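Local coordinates for protein probable dipeptidase (Pseudomonas aeruginosa, PDB 3B40) that is probably a metal-dependent dipeptidase of the membrane dipeptidase family (peptidase family M19), cleaving dipeptides into their amino acids, at residues 63-68 with 131-136; 28-33 with 96-101. The protein carries 11 engineered substitutions. All blocks are in the same frame, centred on the assembly; numbering follows the deposited sequence.

Contact 1: residues 63-68 with 131-136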
# COMPACT_ATOMS: atom_id res chain seq x y z
N ALA A 63 -3.24 -11.09 4.84
CA ALA A 63 -2.79 -9.75 4.41
C ALA A 63 -1.49 -9.86 3.64
O ALA A 63 -0.72 -10.80 3.86
CB ALA A 63 -2.58 -8.85 5.61
N ALA A 64 -1.23 -8.88 2.76
CA ALA A 64 0.05 -8.84 2.05
C ALA A 64 0.99 -7.99 2.90
O ALA A 64 0.73 -6.81 3.15
CB ALA A 64 -0.11 -8.29 0.63
N LEU A 65 2.06 -8.63 3.38
CA LEU A 65 3.10 -7.96 4.18
C LEU A 65 4.38 -7.87 3.36
O LEU A 65 4.95 -8.89 2.94
CB LEU A 65 3.36 -8.75 5.46
CG LEU A 65 2.07 -9.11 6.24
CD1 LEU A 65 2.44 -9.97 7.45
CD2 LEU A 65 1.31 -7.89 6.70
N ALA A 66 4.86 -6.65 3.21
CA ALA A 66 5.88 -6.36 2.23
C ALA A 66 7.28 -6.45 2.83
O ALA A 66 7.54 -5.93 3.91
CB ALA A 66 5.65 -4.97 1.65
N ILE A 67 8.16 -7.10 2.07
CA ILE A 67 9.59 -6.96 2.20
C ILE A 67 9.92 -5.58 1.64
O ILE A 67 9.82 -5.34 0.42
CB ILE A 67 10.32 -8.03 1.33
CG1 ILE A 67 9.91 -9.47 1.71
CG2 ILE A 67 11.84 -7.78 1.35
CD1 ILE A 67 9.99 -9.90 3.19
N PHE A 68 10.30 -4.68 2.54
CA PHE A 68 10.46 -3.26 2.19
C PHE A 68 11.79 -2.75 2.71
O PHE A 68 12.21 -3.09 3.83
CB PHE A 68 9.31 -2.45 2.83
CG PHE A 68 9.41 -0.96 2.61
CD1 PHE A 68 8.92 -0.38 1.45
CD2 PHE A 68 9.96 -0.12 3.60
CE1 PHE A 68 9.00 1.00 1.24
CE2 PHE A 68 10.04 1.28 3.39
CZ PHE A 68 9.56 1.82 2.21
N PHE A 131 -3.83 -17.51 9.93
CA PHE A 131 -3.69 -16.23 9.25
C PHE A 131 -2.75 -16.42 8.06
O PHE A 131 -1.64 -16.93 8.20
CB PHE A 131 -3.11 -15.19 10.20
CG PHE A 131 -3.01 -13.80 9.62
CD1 PHE A 131 -4.13 -12.98 9.54
CD2 PHE A 131 -1.78 -13.30 9.18
CE1 PHE A 131 -4.03 -11.67 9.03
CE2 PHE A 131 -1.67 -11.99 8.66
CZ PHE A 131 -2.81 -11.20 8.58
N ALA A 132 -3.22 -15.99 6.89
CA ALA A 132 -2.47 -16.20 5.65
C ALA A 132 -1.69 -14.96 5.22
O ALA A 132 -2.25 -13.93 4.80
CB ALA A 132 -3.39 -16.67 4.54
N ILE A 133 -0.38 -15.04 5.38
CA ILE A 133 0.51 -13.98 4.91
C ILE A 133 0.77 -14.14 3.43
O ILE A 133 1.13 -15.24 2.97
CB ILE A 133 1.86 -14.03 5.66
CG1 ILE A 133 1.67 -13.61 7.12
CG2 ILE A 133 2.93 -13.14 4.94
CD1 ILE A 133 2.90 -13.90 7.99
N VAL A 134 0.59 -13.06 2.68
CA VAL A 134 1.06 -13.01 1.31
C VAL A 134 2.32 -12.14 1.35
O VAL A 134 2.27 -10.99 1.80
CB VAL A 134 -0.01 -12.42 0.35
CG1 VAL A 134 0.61 -12.15 -1.04
CG2 VAL A 134 -1.20 -13.38 0.25
N MET A 135 3.45 -12.73 0.98
CA MET A 135 4.73 -12.05 1.11
C MET A 135 4.84 -11.17 -0.11
O MET A 135 4.86 -11.67 -1.23
CB MET A 135 5.91 -13.03 1.08
CG MET A 135 7.28 -12.34 1.28
SD MET A 135 8.72 -13.48 1.45
CE MET A 135 8.27 -14.28 3.01
N SER A 136 4.89 -9.86 0.11
CA SER A 136 5.02 -8.94 -1.02
C SER A 136 6.36 -8.24 -0.87
O SER A 136 7.11 -8.54 0.05
CB SER A 136 3.85 -7.95 -1.06
OG SER A 136 3.69 -7.29 0.20
O HOH W 1 1.66 -5.34 0.26

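Contact 2: residues 28-33 with 96-101. Engineered in segment 28-33: Val31 (natural residue Ile), Leu33 (natural residue Pro).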
# COMPACT_ATOMS: atom_id res chain seq x y z
N ARG A 28 -2.31 -4.41 1.86
CA ARG A 28 -1.23 -3.51 2.28
C ARG A 28 -1.18 -3.20 3.79
O ARG A 28 -1.88 -2.33 4.29
CB ARG A 28 -1.23 -2.22 1.43
CG ARG A 28 -0.21 -1.18 1.86
CD ARG A 28 1.16 -1.52 1.32
NE ARG A 28 2.10 -0.43 1.63
CZ ARG A 28 3.29 -0.62 2.20
NH1 ARG A 28 3.72 -1.86 2.52
NH2 ARG A 28 4.05 0.45 2.45
N ILE A 29 -0.36 -3.96 4.49
CA ILE A 29 0.02 -3.71 5.87
C ILE A 29 1.54 -3.76 5.99
O ILE A 29 2.22 -4.63 5.42
CB ILE A 29 -0.64 -4.73 6.87
CG1 ILE A 29 -2.15 -4.73 6.69
CG2 ILE A 29 -0.22 -4.41 8.37
CD1 ILE A 29 -2.92 -5.73 7.56
N THR A 30 2.08 -2.77 6.68
CA THR A 30 3.51 -2.67 6.85
C THR A 30 3.94 -3.52 8.01
O THR A 30 3.22 -3.60 9.03
CB THR A 30 3.94 -1.19 7.07
OG1 THR A 30 3.76 -0.49 5.85
CG2 THR A 30 5.40 -1.06 7.52
N VAL A 31 5.09 -4.15 7.86
CA VAL A 31 5.76 -4.87 8.97
C VAL A 31 6.73 -3.89 9.68
O VAL A 31 7.72 -3.44 9.06
CB VAL A 31 6.58 -6.09 8.44
CG1 VAL A 31 7.19 -6.93 9.60
CG2 VAL A 31 5.74 -6.97 7.50
N PRO A 32 6.46 -3.55 10.97
CA PRO A 32 7.35 -2.72 11.80
C PRO A 32 8.64 -3.49 12.04
O PRO A 32 8.61 -4.71 12.27
CB PRO A 32 6.56 -2.58 13.13
CG PRO A 32 5.12 -2.89 12.75
CD PRO A 32 5.27 -3.98 11.73
N LEU A 33 9.77 -2.80 11.98
CA LEU A 33 11.05 -3.50 12.13
C LEU A 33 11.24 -4.22 13.48
O LEU A 33 12.06 -5.11 13.61
CB LEU A 33 12.21 -2.52 11.86
CG LEU A 33 12.30 -2.16 10.38
CD1 LEU A 33 13.05 -0.82 10.17
CD2 LEU A 33 12.96 -3.31 9.63
N GLU A 96 15.91 -7.69 4.81
CA GLU A 96 16.27 -8.96 5.45
C GLU A 96 15.59 -9.12 6.83
O GLU A 96 15.14 -10.19 7.16
CB GLU A 96 17.77 -9.11 5.56
CG GLU A 96 18.49 -9.35 4.22
CD GLU A 96 18.12 -10.69 3.55
OE1 GLU A 96 18.01 -11.72 4.25
OE2 GLU A 96 17.95 -10.70 2.32
N ILE A 97 15.55 -8.04 7.61
CA ILE A 97 14.84 -8.01 8.88
C ILE A 97 13.39 -8.41 8.69
O ILE A 97 12.88 -9.28 9.41
CB ILE A 97 14.99 -6.63 9.59
CG1 ILE A 97 16.46 -6.46 10.04
CG2 ILE A 97 14.01 -6.51 10.79
CD1 ILE A 97 16.78 -5.14 10.62
N ARG A 98 12.72 -7.79 7.70
CA ARG A 98 11.29 -8.07 7.46
C ARG A 98 11.04 -9.52 7.06
O ARG A 98 10.09 -10.16 7.53
CB ARG A 98 10.69 -7.04 6.51
CG ARG A 98 10.46 -5.71 7.23
CD ARG A 98 10.02 -4.59 6.32
NE ARG A 98 9.44 -3.51 7.10
CZ ARG A 98 9.95 -2.28 7.18
NH1 ARG A 98 9.34 -1.38 7.94
NH2 ARG A 98 11.07 -1.97 6.52
N TYR A 99 11.95 -10.07 6.25
CA TYR A 99 11.92 -11.50 5.89
C TYR A 99 12.05 -12.42 7.11
O TYR A 99 11.35 -13.42 7.22
CB TYR A 99 13.03 -11.82 4.87
CG TYR A 99 12.97 -13.26 4.39
CD1 TYR A 99 12.03 -13.64 3.42
CD2 TYR A 99 13.83 -14.23 4.89
CE1 TYR A 99 11.97 -14.95 2.97
CE2 TYR A 99 13.76 -15.56 4.45
CZ TYR A 99 12.82 -15.90 3.49
OH TYR A 99 12.74 -17.19 3.03
N LYS A 100 12.97 -12.09 8.01
CA LYS A 100 13.15 -12.91 9.21
C LYS A 100 11.94 -12.84 10.13
O LYS A 100 11.58 -13.83 10.77
CB LYS A 100 14.41 -12.50 9.96
CG LYS A 100 15.69 -13.15 9.45
CD LYS A 100 16.91 -12.53 10.13
CE LYS A 100 16.95 -12.83 11.65
NZ LYS A 100 17.93 -13.90 12.03
N ILE A 101 11.30 -11.67 10.21
CA ILE A 101 10.05 -11.52 10.98
C ILE A 101 8.94 -12.46 10.49
O ILE A 101 8.27 -13.17 11.29
CB ILE A 101 9.56 -10.04 11.00
CG1 ILE A 101 10.52 -9.16 11.82
CG2 ILE A 101 8.09 -9.92 11.56
CD1 ILE A 101 10.15 -7.65 11.80

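Contact 1: residues 63-68 with 131-136
Ala63 to Ile67 and Ala132 to Ser136 run side by side as neighbouring parallel strands in the sheet of the TIM-barrel fold, deep in the protein. Five backbone hydrogen bonds join them, the donor alternating between strands: Ala63 N reaches Ala132 O, Val134 N reaches Ala63 O almost straight (177° at the hydrogen), and Leu65 N lies 2.8 Å from Val134 O. Ser136 N to Leu65 O and Ile67 N to Ser136 O complete the series. Between these bonds, Ala64 CA approaches Val134 O at 3.1 Å in a CA-H...O contact.

Side chains alternate between the two faces. On one, Leu65 crosses Ile133 at about a right angle, CD1 meeting CG1 at 3.7 Å, and Ile67 CG1 packs on Met135 CG at 3.9 Å. Phe131 holds CG anti to the backbone N (chi1 -176°), and the ring reaches the other strand, CZ 3.8 Å from Ala63 CB; a small alanine suits a place beside so large a ring. On the opposite face, Ser136 OG sits between its own N and carbonyl carbon (chi1 53°) and leans over the other strand, 3.1 Å from Ala66 CA. Ala66, with only a methyl for a side chain, leaves room for this close approach, and a water 2.8 Å from Ser136 OG gives the buried hydroxyl a hydrogen-bonding partner.

Helix 87-108 covers the Leu65 and Ile67 face through Leu102. Strand 25-29 continues the sheet beyond 63-68, with Phe25 against Ala64 and Val134, while helix 119-127 packs on Ala132 and Val134.

Contact 2: residues 28-33 with 96-101
Thr30 makes the first touch, its methyl CG2 lying 4.0 Å from Arg98 NH1, obliquely to the guanidinium. Val31, an engineered residue (isoleucine in nature), follows with the main interaction. Its carbonyl oxygen is gripped side-on by two nitrogens of one guanidinium: Arg98 NE stands 2.6 Å from Val31 O, and Arg98 NH1 stands 2.8 Å from the same oxygen. That oxygen lies close to the guanidinium plane, so both N-H groups converge on it, although the bonds are bent (146° and 133° at the hydrogens). Arginine suits this place because its long chain, extended from CG to NE, spans the distance from the helix to a loop carbonyl with two N-H donors along one side of the guanidinium, and the paired grip should limit rotation of the flat group. CB of Val31 is directed at the helix as well, and CG1, anti to the backbone N (chi1 -175°), meets Ile101 CG2 tip to tip at 3.7 Å.

At Pro32 the carbonyl takes over, its O 3.4 Å from Ile101 CD1, while the bond from CA to CB of Pro32 leads away from the helix. Leu33, also engineered (proline in nature), brings its branch over one face of the guanidinium, with CG offset toward the rim. Its CD2 meets Ile97 CG2 at 3.6 Å, the two side chains crossing at about a right angle. Ile97 and Ile101, one turn apart on the helix, suit their places because their branched apolar chains offer methyls to Leu33 and Val31.

The segment leads out of strand 25-29 into a loop, where Thr30 pairs by its backbone with Phe360. Helix 87-108 lies across from it, with Ile101 also on Phe35, and Tyr99 on Met135 of strand 131-138.

In the fold
Contacts 1 and 2 lie with their centres about 8 Å apart, and their segments alternate along the chain; strand 62-68 is followed by helix 87-108 and flanked in the sheet by strand 25-29. Arg98 NH2, the nitrogen not used on the loop carbonyl, is 3.1 Å from Phe68 O in a probable hydrogen bond, tying contact 2 to the end of contact 1. Leu65 CB packs 3.6 Å from Val31 CG2, and Ile67 CD1 lies 3.6 Å from Tyr99 N. Neither contact adjoins a metal: the side chain of Ile67 is about 14 Å from a bound calcium ion and that of Ile97 about 11 Å from one. Asp89 and His93, also on helix 87-108, bind calcium.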